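Local coordinates for protein serine Proteinase Inhibitor (SERPIN), Chain B (Thermobifida fusca, PDB 1MTP) that forms the C-terminal fragment of a thermophilic prokaryote's serpin, probably completing with the larger chain the fold of an inhibitor of serine proteases, at residues R15-I19 against G31-D35. Numbering follows the deposited sequence.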
loop_
_atom_site.group_PDB
_atom_site.type_symbol
_atom_site.label_atom_id
_atom_site.label_comp_id
_atom_site.label_asym_id
_atom_site.label_seq_id
_atom_site.Cartn_x
_atom_site.Cartn_y
_atom_site.Cartn_z
ATOM N N ARG B 15 -13.495 12.576 12.718
ATOM C CA ARG B 15 -14.447 11.838 11.896
ATOM C C ARG B 15 -13.634 11.158 10.795
ATOM O O ARG B 15 -12.444 11.441 10.652
ATOM C CB ARG B 15 -15.523 12.776 11.324
ATOM C CG ARG B 15 -15.029 14.018 10.596
ATOM C CD ARG B 15 -16.234 14.851 10.148
ATOM N NE ARG B 15 -15.874 16.186 9.680
ATOM C CZ ARG B 15 -15.439 16.469 8.456
ATOM N NH1 ARG B 15 -15.306 15.507 7.552
ATOM N NH2 ARG B 15 -15.136 17.720 8.138
ATOM N N PRO B 16 -14.248 10.251 10.012
ATOM C CA PRO B 16 -13.499 9.564 8.952
ATOM C C PRO B 16 -12.536 10.450 8.172
ATOM O O PRO B 16 -12.903 11.519 7.688
ATOM C CB PRO B 16 -14.603 8.969 8.086
ATOM C CG PRO B 16 -15.639 8.615 9.111
ATOM C CD PRO B 16 -15.674 9.878 9.956
ATOM N N PHE B 17 -11.297 9.985 8.055
ATOM C CA PHE B 17 -10.259 10.737 7.365
ATOM C C PHE B 17 -9.428 9.853 6.451
ATOM O O PHE B 17 -9.601 8.636 6.420
ATOM C CB PHE B 17 -9.332 11.412 8.381
ATOM C CG PHE B 17 -8.661 10.455 9.334
ATOM C CD1 PHE B 17 -9.341 9.955 10.444
ATOM C CD2 PHE B 17 -7.337 10.072 9.136
ATOM C CE1 PHE B 17 -8.710 9.096 11.344
ATOM C CE2 PHE B 17 -6.697 9.209 10.030
ATOM C CZ PHE B 17 -7.385 8.723 11.136
ATOM N N HIS B 18 -8.525 10.475 5.703
ATOM C CA HIS B 18 -7.659 9.732 4.803
ATOM C C HIS B 18 -6.212 10.041 5.152
ATOM O O HIS B 18 -5.886 11.147 5.590
ATOM C CB HIS B 18 -7.965 10.107 3.354
ATOM C CG HIS B 18 -9.407 9.939 2.993
ATOM N ND1 HIS B 18 -10.348 10.924 3.203
ATOM C CD2 HIS B 18 -10.082 8.874 2.500
ATOM C CE1 HIS B 18 -11.540 10.472 2.857
ATOM N NE2 HIS B 18 -11.406 9.230 2.427
ATOM N N ILE B 19 -5.348 9.054 4.972
ATOM C CA ILE B 19 -3.948 9.225 5.300
ATOM C C ILE B 19 -3.074 8.708 4.167
ATOM O O ILE B 19 -3.345 7.658 3.583
ATOM C CB ILE B 19 -3.627 8.501 6.637
ATOM C CG1 ILE B 19 -2.181 8.765 7.055
ATOM C CG2 ILE B 19 -3.902 7.015 6.508
ATOM C CD1 ILE B 19 -1.890 8.341 8.489
ATOM N N GLY B 31 -4.692 5.026 3.301
ATOM C CA GLY B 31 -5.799 4.558 4.095
ATOM C C GLY B 31 -6.926 5.542 4.267
ATOM O O GLY B 31 -6.766 6.756 4.119
ATOM N N SER B 32 -8.093 4.977 4.547
ATOM C CA SER B 32 -9.303 5.725 4.833
ATOM C C SER B 32 -9.664 5.107 6.177
ATOM O O SER B 32 -9.981 3.918 6.259
ATOM C CB SER B 32 -10.383 5.449 3.787
ATOM O OG SER B 32 -10.036 6.042 2.545
ATOM N N ILE B 33 -9.579 5.913 7.230
ATOM C CA ILE B 33 -9.826 5.447 8.588
ATOM C C ILE B 33 -11.179 5.916 9.101
ATOM O O ILE B 33 -11.475 7.112 9.086
ATOM C CB ILE B 33 -8.705 5.955 9.521
ATOM C CG1 ILE B 33 -7.335 5.688 8.877
ATOM C CG2 ILE B 33 -8.805 5.283 10.879
ATOM C CD1 ILE B 33 -7.060 4.225 8.557
ATOM N N ALA B 34 -11.998 4.973 9.563
ATOM C CA ALA B 34 -13.335 5.308 10.043
ATOM C C ALA B 34 -13.632 4.955 11.498
ATOM O O ALA B 34 -14.493 5.576 12.116
ATOM C CB ALA B 34 -14.371 4.655 9.141
ATOM N N ASP B 35 -12.935 3.963 12.040
ATOM C CA ASP B 35 -13.163 3.541 13.422
ATOM C C ASP B 35 -11.810 3.244 14.067
ATOM O O ASP B 35 -11.370 2.098 14.104
ATOM C CB ASP B 35 -14.040 2.285 13.432
ATOM C CG ASP B 35 -14.776 2.094 14.745
ATOM O OD1 ASP B 35 -14.132 2.183 15.807
ATOM O OD2 ASP B 35 -16.003 1.849 14.708
#
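Pro-16, lacking an amide hydrogen, suits a place before the paired strand: its CA makes a CA-H...O contact with Ile-33 O (3.2 Å), and its CG packs 4.2 Å from Ala-34 CB. Phe-17 opens the antiparallel pairing, its N hydrogen-bonded to Ile-33 O (3.1 Å), its O accepting from Ile-33 N (2.8 Å). With chi1 in the p well, the ring lies across to the neighbouring strand, Ile-33 CB over its face, 3.8 Å from the centroid, in a CH-pi contact. His-18 and Ser-32 form the non-hydrogen-bonded pair on the other face; the small serine directs OG to a polar side chain of the larger serpin chain. Beta-branched, strand-favouring Ile-19 forms the next hydrogen-bonded pair, its N donating to Gly-31 O (2.8 Å) and its O accepting from Gly-31 N (3.0 Å), before the strands run on. Its CG2 lies 4.4 Å from Ile-33 CG1 on the Phe-17 face; an ideal CB on Gly-31 would crowd it at 3.3 Å. Four backbone hydrogen bonds and this apolar face join the open end of probably the s4B-s5B hairpin of serpin sheet B; the sheet runs on into the larger chain, implying a hairpin built into the interior.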